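Local coordinates for protein Polyphosphate:AMP phosphotransferase (Meiothermus ruber H328, PDB 5O6M) that transfers phosphate from inorganic polyphosphate to AMP and ADP, making ADP and ATP, and also accepts other nucleoside mono- and diphosphates, at residues D[96-99]-D[104-107]; D[129-134]-D[143-148]. The protein carries 1 engineered substitution. All coordinates share one frame; numbering follows the deposited sequence.

Interaction 1 of 2, residues D[96-99]-D[104-107]. With ATP (adenosine-5'-triphosphate), chain X.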
loop_
_atom_site.group_PDB
_atom_site.type_symbol
_atom_site.label_atom_id
_atom_site.label_comp_id
_atom_site.label_asym_id
_atom_site.label_seq_id
_atom_site.Cartn_x
_atom_site.Cartn_y
_atom_site.Cartn_z
ATOM N N GLU D 96 -11.206 -3.429 -9.962
ATOM C CA GLU D 96 -10.842 -2.623 -11.125
ATOM C C GLU D 96 -9.496 -1.945 -10.911
ATOM O O GLU D 96 -8.698 -1.817 -11.848
ATOM C CB GLU D 96 -11.928 -1.591 -11.429
ATOM C CG GLU D 96 -11.850 -1.017 -12.848
ATOM C CD GLU D 96 -10.813 0.086 -13.010
ATOM O OE1 GLU D 96 -10.552 0.818 -12.032
ATOM O OE2 GLU D 96 -10.257 0.213 -14.122
ATOM N N GLN D 97 -9.231 -1.498 -9.682
ATOM C CA GLN D 97 -7.925 -0.936 -9.356
ATOM C C GLN D 97 -6.807 -1.941 -9.623
ATOM O O GLN D 97 -5.740 -1.575 -10.135
ATOM C CB GLN D 97 -7.919 -0.461 -7.906
ATOM C CG GLN D 97 -6.711 0.371 -7.530
ATOM C CD GLN D 97 -6.612 0.602 -6.035
ATOM O OE1 GLN D 97 -7.626 0.766 -5.355
ATOM N NE2 GLN D 97 -5.387 0.633 -5.516
ATOM N N GLU D 98 -7.030 -3.215 -9.283
ATOM C CA GLU D 98 -5.999 -4.224 -9.494
ATOM C C GLU D 98 -5.871 -4.611 -10.964
ATOM O O GLU D 98 -4.764 -4.907 -11.425
ATOM C CB GLU D 98 -6.282 -5.464 -8.639
ATOM C CG GLU D 98 -6.203 -5.205 -7.136
ATOM C CD GLU D 98 -6.659 -6.385 -6.295
ATOM O OE1 GLU D 98 -7.428 -7.227 -6.803
ATOM O OE2 GLU D 98 -6.245 -6.468 -5.118
ATOM N N LEU D 99 -6.977 -4.603 -11.715
ATOM C CA LEU D 99 -6.917 -4.907 -13.143
ATOM C C LEU D 99 -6.269 -3.793 -13.957
ATOM O O LEU D 99 -5.849 -4.037 -15.093
ATOM C CB LEU D 99 -8.319 -5.190 -13.686
ATOM C CG LEU D 99 -9.007 -6.474 -13.213
ATOM C CD1 LEU D 99 -10.491 -6.451 -13.559
ATOM C CD2 LEU D 99 -8.332 -7.704 -13.808
ATOM N N LEU D 104 0.425 -9.402 -12.024
ATOM C CA LEU D 104 1.395 -9.678 -10.970
ATOM C C LEU D 104 1.547 -8.528 -9.979
ATOM O O LEU D 104 2.165 -8.720 -8.925
ATOM C CB LEU D 104 2.764 -10.015 -11.573
ATOM C CG LEU D 104 2.946 -11.397 -12.200
ATOM C CD1 LEU D 104 4.395 -11.615 -12.596
ATOM C CD2 LEU D 104 2.492 -12.486 -11.243
ATOM N N TRP D 105 0.995 -7.352 -10.280
ATOM C CA TRP D 105 1.141 -6.206 -9.388
ATOM C C TRP D 105 0.576 -6.511 -8.003
ATOM O O TRP D 105 1.268 -6.362 -6.990
ATOM C CB TRP D 105 0.448 -4.995 -10.006
ATOM C CG TRP D 105 0.456 -3.725 -9.193
ATOM C CD1 TRP D 105 1.474 -2.816 -9.101
ATOM C CD2 TRP D 105 -0.616 -3.205 -8.394
ATOM N NE1 TRP D 105 1.102 -1.768 -8.292
ATOM C CE2 TRP D 105 -0.176 -1.982 -7.847
ATOM C CE3 TRP D 105 -1.905 -3.655 -8.089
ATOM C CZ2 TRP D 105 -0.975 -1.206 -7.008
ATOM C CZ3 TRP D 105 -2.697 -2.886 -7.254
ATOM C CH2 TRP D 105 -2.230 -1.674 -6.724
ATOM N N ARG D 106 -0.682 -6.948 -7.938
ATOM C CA ARG D 106 -1.305 -7.201 -6.644
ATOM C C ARG D 106 -0.679 -8.383 -5.914
ATOM O O ARG D 106 -0.792 -8.466 -4.687
ATOM C CB ARG D 106 -2.808 -7.430 -6.810
ATOM C CG ARG D 106 -3.167 -8.735 -7.489
ATOM C CD ARG D 106 -4.655 -8.997 -7.379
ATOM N NE ARG D 106 -5.003 -10.351 -7.798
ATOM C CZ ARG D 106 -6.172 -10.927 -7.540
ATOM N NH1 ARG D 106 -7.103 -10.261 -6.870
ATOM N NH2 ARG D 106 -6.407 -12.166 -7.953
ATOM N N VAL D 107 -0.042 -9.307 -6.635
ATOM C CA VAL D 107 0.593 -10.449 -5.984
ATOM C C VAL D 107 1.983 -10.080 -5.480
ATOM O O VAL D 107 2.366 -10.437 -4.360
ATOM C CB VAL D 107 0.645 -11.660 -6.937
ATOM C CG1 VAL D 107 1.373 -12.816 -6.277
ATOM C CG2 VAL D 107 -0.756 -12.081 -7.341
HETATM P PG ATP X . -12.269 -19.371 -1.496
HETATM O O1G ATP X . -10.813 -19.064 -1.719
HETATM O O2G ATP X . -12.820 -20.383 -2.496
HETATM O O3G ATP X . -12.559 -19.874 -0.074
HETATM P PB ATP X . -13.874 -17.040 -0.740
HETATM O O1B ATP X . -15.345 -17.104 -0.882
HETATM O O2B ATP X . -13.318 -17.284 0.664
HETATM O O3B ATP X . -13.139 -18.056 -1.721
HETATM P PA ATP X . -12.219 -15.099 -2.250
HETATM O O1A ATP X . -10.873 -15.208 -1.649
HETATM O O2A ATP X . -12.636 -13.668 -2.583
HETATM O O3A ATP X . -13.317 -15.631 -1.226
HETATM O "O5'" ATP X . -12.278 -15.900 -3.683
HETATM C "C5'" ATP X . -13.327 -15.606 -4.629
HETATM C "C4'" ATP X . -12.974 -16.030 -6.035
HETATM O "O4'" ATP X . -11.917 -15.211 -6.583
HETATM C "C3'" ATP X . -12.529 -17.488 -6.232
HETATM O "O3'" ATP X . -13.541 -18.203 -6.931
HETATM C "C2'" ATP X . -11.255 -17.371 -7.090
HETATM O "O2'" ATP X . -11.199 -18.320 -8.148
HETATM C "C1'" ATP X . -11.415 -15.967 -7.660
HETATM N N9 ATP X . -10.192 -15.362 -8.176
HETATM C C8 ATP X . -8.960 -15.308 -7.581
HETATM N N7 ATP X . -8.020 -14.797 -8.341
HETATM C C5 ATP X . -8.683 -14.488 -9.518
HETATM C C6 ATP X . -8.246 -13.930 -10.737
HETATM N N6 ATP X . -6.974 -13.619 -10.999
HETATM N N1 ATP X . -9.168 -13.741 -11.706
HETATM C C2 ATP X . -10.432 -14.103 -11.471
HETATM N N3 ATP X . -10.956 -14.652 -10.373
HETATM C C4 ATP X . -10.025 -14.819 -9.429
HETATM O O HOH W 1 -2.825 -6.669 -10.238
#
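Glu98 and Arg106 bring the short helices 96-99 and 105-108 nearest each other, their CA atoms 6.2 Å apart. A water fills the step between the two backbones: it donates to Glu98 O at 2.9 Å and accepts from Arg106 N at 3.2 Å. The side chains then close the gap with a salt bridge, Arg106 NH1 to Glu98 OE1 at 3.1 Å, bent to 146° at the hydrogen. NH1 comes from above the carboxylate plane, and carboxylate and guanidinium stand 78° apart, so this is a one-point grip rather than a flat two-pronged pair. Arg106 starts with CG wedged between backbone N and carbonyl carbon (chi1 70°) and then runs extended, which carries Arg106 CD past the carboxylate, 3.3 Å from Glu98 OE1. Beside this pair, Gln97 NE2 and Glu98 CG lie at the edge of the Trp105 ring; its NE1 bonds to Gln109 O of a second subunit. NH1 also donates to Gly92 O, and OE1 accepts from Thr95 N. With an alanine at Glu98, NH1 would probably lose its charged mate and the guanidinium would be freer to turn. In the ATP pocket, Arg106 NH2 sits 3.1 Å from ATP N7, which lies in the guanidinium plane, so Glu98, together with Gly92 O, probably helps as a second-shell residue to orient the arginine at the adenine.

Interaction 2 of 2, residues D[129-134]-D[143-148]. With ATP (adenosine-5'-triphosphate), chain X; PO4 (phosphate ion), chain Z.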
loop_
_atom_site.group_PDB
_atom_site.type_symbol
_atom_site.label_atom_id
_atom_site.label_comp_id
_atom_site.label_asym_id
_atom_site.label_seq_id
_atom_site.Cartn_x
_atom_site.Cartn_y
_atom_site.Cartn_z
ATOM N N LEU D 129 -5.519 -19.943 -14.603
ATOM C CA LEU D 129 -6.472 -20.983 -14.228
ATOM C C LEU D 129 -7.888 -20.529 -14.556
ATOM O O LEU D 129 -8.363 -20.731 -15.679
ATOM C CB LEU D 129 -6.345 -21.328 -12.741
ATOM C CG LEU D 129 -5.043 -22.005 -12.310
ATOM C CD1 LEU D 129 -4.945 -22.050 -10.795
ATOM C CD2 LEU D 129 -4.960 -23.412 -12.892
ATOM N N VAL D 130 -8.571 -19.913 -13.591
ATOM C CA VAL D 130 -9.903 -19.381 -13.866
ATOM C C VAL D 130 -9.855 -18.418 -15.048
ATOM O O VAL D 130 -10.798 -18.344 -15.844
ATOM C CB VAL D 130 -10.496 -18.720 -12.607
ATOM C CG1 VAL D 130 -9.624 -17.559 -12.145
ATOM C CG2 VAL D 130 -11.917 -18.252 -12.881
ATOM N N VAL D 131 -8.761 -17.661 -15.178
ATOM C CA VAL D 131 -8.624 -16.742 -16.305
ATOM C C VAL D 131 -8.587 -17.516 -17.617
ATOM O O VAL D 131 -9.154 -17.085 -18.628
ATOM C CB VAL D 131 -7.372 -15.862 -16.128
ATOM C CG1 VAL D 131 -7.004 -15.184 -17.448
ATOM C CG2 VAL D 131 -7.598 -14.830 -15.037
ATOM N N ARG D 132 -7.911 -18.667 -17.625
ATOM C CA ARG D 132 -7.862 -19.504 -18.818
ATOM C C ARG D 132 -9.169 -20.263 -19.032
ATOM O O ARG D 132 -9.714 -20.276 -20.141
ATOM C CB ARG D 132 -6.684 -20.472 -18.722
ATOM C CG ARG D 132 -6.884 -21.787 -19.465
ATOM C CD ARG D 132 -5.585 -22.572 -19.523
ATOM N NE ARG D 132 -5.791 -23.966 -19.907
ATOM C CZ ARG D 132 -4.856 -24.736 -20.455
ATOM N NH1 ARG D 132 -3.649 -24.246 -20.704
ATOM N NH2 ARG D 132 -5.131 -25.997 -20.764
ATOM N N VAL D 133 -9.687 -20.898 -17.979
ATOM C CA VAL D 133 -10.861 -21.756 -18.129
ATOM C C VAL D 133 -12.051 -20.956 -18.645
ATOM O O VAL D 133 -12.825 -21.437 -19.481
ATOM C CB VAL D 133 -11.187 -22.457 -16.798
ATOM C CG1 VAL D 133 -12.596 -23.027 -16.833
ATOM C CG2 VAL D 133 -10.169 -23.552 -16.516
ATOM N N LYS D 134 -12.221 -19.732 -18.152
ATOM C CA LYS D 134 -13.332 -18.878 -18.545
ATOM C C LYS D 134 -12.930 -17.835 -19.576
ATOM O O LYS D 134 -13.691 -16.893 -19.821
ATOM C CB LYS D 134 -13.943 -18.204 -17.315
ATOM C CG LYS D 134 -14.523 -19.187 -16.319
ATOM C CD LYS D 134 -15.180 -18.478 -15.144
ATOM C CE LYS D 134 -15.726 -19.484 -14.137
ATOM N NZ LYS D 134 -16.149 -18.838 -12.863
ATOM N N GLN D 143 -1.412 -17.355 -22.402
ATOM C CA GLN D 143 -0.371 -18.307 -22.771
ATOM C C GLN D 143 1.017 -17.756 -22.471
ATOM O O GLN D 143 1.931 -18.521 -22.142
ATOM C CB GLN D 143 -0.498 -18.674 -24.253
ATOM C CG GLN D 143 0.779 -19.209 -24.897
ATOM C CD GLN D 143 1.196 -20.573 -24.363
ATOM O OE1 GLN D 143 0.441 -21.230 -23.643
ATOM N NE2 GLN D 143 2.404 -21.004 -24.718
ATOM N N LYS D 144 1.192 -16.435 -22.567
ATOM C CA LYS D 144 2.490 -15.847 -22.267
ATOM C C LYS D 144 2.788 -15.846 -20.776
ATOM O O LYS D 144 3.936 -15.605 -20.383
ATOM C CB LYS D 144 2.578 -14.421 -22.806
ATOM C CG LYS D 144 2.179 -14.293 -24.262
ATOM C CD LYS D 144 3.139 -13.362 -24.977
ATOM C CE LYS D 144 2.667 -12.994 -26.365
ATOM N NZ LYS D 144 1.459 -12.135 -26.284
ATOM N N ARG D 145 1.782 -16.091 -19.939
ATOM C CA ARG D 145 1.945 -15.930 -18.503
ATOM C C ARG D 145 2.727 -17.064 -17.854
ATOM O O ARG D 145 3.305 -16.854 -16.786
ATOM C CB ARG D 145 0.571 -15.780 -17.851
ATOM C CG ARG D 145 -0.111 -14.488 -18.279
ATOM C CD ARG D 145 -1.503 -14.330 -17.709
ATOM N NE ARG D 145 -2.039 -13.012 -18.043
ATOM C CZ ARG D 145 -3.221 -12.558 -17.638
ATOM N NH1 ARG D 145 -3.999 -13.320 -16.881
ATOM N NH2 ARG D 145 -3.622 -11.343 -17.991
ATOM N N TYR D 146 2.784 -18.249 -18.470
ATOM C CA TYR D 146 3.627 -19.306 -17.915
ATOM C C TYR D 146 5.076 -18.848 -17.860
ATOM O O TYR D 146 5.783 -19.092 -16.875
ATOM C CB TYR D 146 3.504 -20.581 -18.750
ATOM C CG TYR D 146 2.092 -21.110 -18.861
ATOM C CD1 TYR D 146 1.431 -21.625 -17.752
ATOM C CD2 TYR D 146 1.414 -21.081 -20.075
ATOM C CE1 TYR D 146 0.139 -22.104 -17.853
ATOM C CE2 TYR D 146 0.122 -21.557 -20.184
ATOM C CZ TYR D 146 -0.511 -22.067 -19.072
ATOM O OH TYR D 146 -1.798 -22.541 -19.181
ATOM N N ARG D 147 5.525 -18.160 -18.908
ATOM C CA ARG D 147 6.872 -17.605 -18.919
ATOM C C ARG D 147 7.035 -16.540 -17.844
ATOM O O ARG D 147 7.981 -16.585 -17.049
ATOM C CB ARG D 147 7.169 -17.020 -20.299
ATOM C CG ARG D 147 8.369 -16.103 -20.326
ATOM C CD ARG D 147 9.498 -16.662 -21.143
ATOM N NE ARG D 147 10.354 -15.585 -21.626
ATOM C CZ ARG D 147 11.591 -15.759 -22.076
ATOM N NH1 ARG D 147 12.298 -14.716 -22.485
ATOM N NH2 ARG D 147 12.126 -16.975 -22.099
ATOM N N HIS D 148 6.105 -15.580 -17.799
ATOM C CA HIS D 148 6.129 -14.541 -16.774
ATOM C C HIS D 148 6.326 -15.136 -15.387
ATOM O O HIS D 148 7.121 -14.635 -14.585
ATOM C CB HIS D 148 4.823 -13.744 -16.807
ATOM C CG HIS D 148 4.511 -13.136 -18.136
ATOM N ND1 HIS D 148 3.260 -12.649 -18.450
ATOM C CD2 HIS D 148 5.285 -12.922 -19.226
ATOM C CE1 HIS D 148 3.276 -12.167 -19.681
ATOM N NE2 HIS D 148 4.491 -12.322 -20.173
HETATM P PG ATP X . -12.269 -19.371 -1.496
HETATM O O1G ATP X . -10.813 -19.064 -1.719
HETATM O O2G ATP X . -12.820 -20.383 -2.496
HETATM O O3G ATP X . -12.559 -19.874 -0.074
HETATM P PB ATP X . -13.874 -17.040 -0.740
HETATM O O1B ATP X . -15.345 -17.104 -0.882
HETATM O O2B ATP X . -13.318 -17.284 0.664
HETATM O O3B ATP X . -13.139 -18.056 -1.721
HETATM P PA ATP X . -12.219 -15.099 -2.250
HETATM O O1A ATP X . -10.873 -15.208 -1.649
HETATM O O2A ATP X . -12.636 -13.668 -2.583
HETATM O O3A ATP X . -13.317 -15.631 -1.226
HETATM O "O5'" ATP X . -12.278 -15.900 -3.683
HETATM C "C5'" ATP X . -13.327 -15.606 -4.629
HETATM C "C4'" ATP X . -12.974 -16.030 -6.035
HETATM O "O4'" ATP X . -11.917 -15.211 -6.583
HETATM C "C3'" ATP X . -12.529 -17.488 -6.232
HETATM O "O3'" ATP X . -13.541 -18.203 -6.931
HETATM C "C2'" ATP X . -11.255 -17.371 -7.090
HETATM O "O2'" ATP X . -11.199 -18.320 -8.148
HETATM C "C1'" ATP X . -11.415 -15.967 -7.660
HETATM N N9 ATP X . -10.192 -15.362 -8.176
HETATM C C8 ATP X . -8.960 -15.308 -7.581
HETATM N N7 ATP X . -8.020 -14.797 -8.341
HETATM C C5 ATP X . -8.683 -14.488 -9.518
HETATM C C6 ATP X . -8.246 -13.930 -10.737
HETATM N N6 ATP X . -6.974 -13.619 -10.999
HETATM N N1 ATP X . -9.168 -13.741 -11.706
HETATM C C2 ATP X . -10.432 -14.103 -11.471
HETATM N N3 ATP X . -10.956 -14.652 -10.373
HETATM C C4 ATP X . -10.025 -14.819 -9.429
HETATM P P PO4 Z . -2.058 -27.420 -22.782
HETATM O O1 PO4 Z . -1.825 -28.322 -21.592
HETATM O O2 PO4 Z . -3.539 -27.307 -23.056
HETATM O O3 PO4 Z . -1.369 -28.009 -23.989
HETATM O O4 PO4 Z . -1.496 -26.044 -22.503
#
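Arg132 NH1 is shared by two acceptors, Tyr146 OH at 2.9 Å and O4 of a bound phosphate ion at 3.3 Å. Both bonds are weak: the first is bent to 127° at the hydrogen, while the second is nearly straight at 168° but long. The contact belongs to the P-loop kinase-like fold of the PPK2 family, whose core is a parallel sheet of strand order 2-3-1-4-5; here the short helix 130-133 meets the start of helix 145-158. Their backbones stay well separated, with Arg132 and Gln143 the nearest pair at 8.6 Å between CA atoms, so long side chains span the space. Arg132 is extended from CG to NE and crosses Tyr146 at about a right angle. The guanidinium and phenol planes are 80° apart, with NH1 at the edge of the ring beside the hydroxyl. Arg132 NH2 holds phosphate O2 at 3.1 Å, which makes a two-nitrogen grip on an ion that probably came from the crystallisation liquor.

The other half of the contact faces the nucleotide. Val131 spreads its two methyls between different neighbours: CG1, anti to the backbone N, meets Arg145 NH1 at 3.6 Å, whereas CG2 points to the adenine. Arg145 is tied down elsewhere, by Asp127 O at NH1 and by a salt bridge from NH2 to Glu159 of a second subunit, and it makes a cation-pi contact with Tyr103. Helix 130-133 thus gives the pocket an aliphatic wall and leans on an arginine fixed at the subunit interface. Along that wall Val130 CG1 lies 3.6 Å from ATP C2, and Val131 CG2 lies 3.8 Å from ATP N1.

How the interactions relate
Interaction 1 and interaction 2 follow one another along the chain and lie on the same side of its centre. Their own centres are 15 Å apart and their nearest atoms about 5 Å apart, so they do not touch directly; the bound ATP connects them. The pair 96-99 and 104-107 addresses the imidazole part of the adenine with a charged group, at N7, whereas 129-134 presents valine methyls to its pyrimidine part, at N1 and C2. Elsewhere in the pocket, Lys70 and Arg122 supply further hydrogen bonds to ATP. Both contacts reach the second subunit too, which places this base-binding region close to the assembly interface.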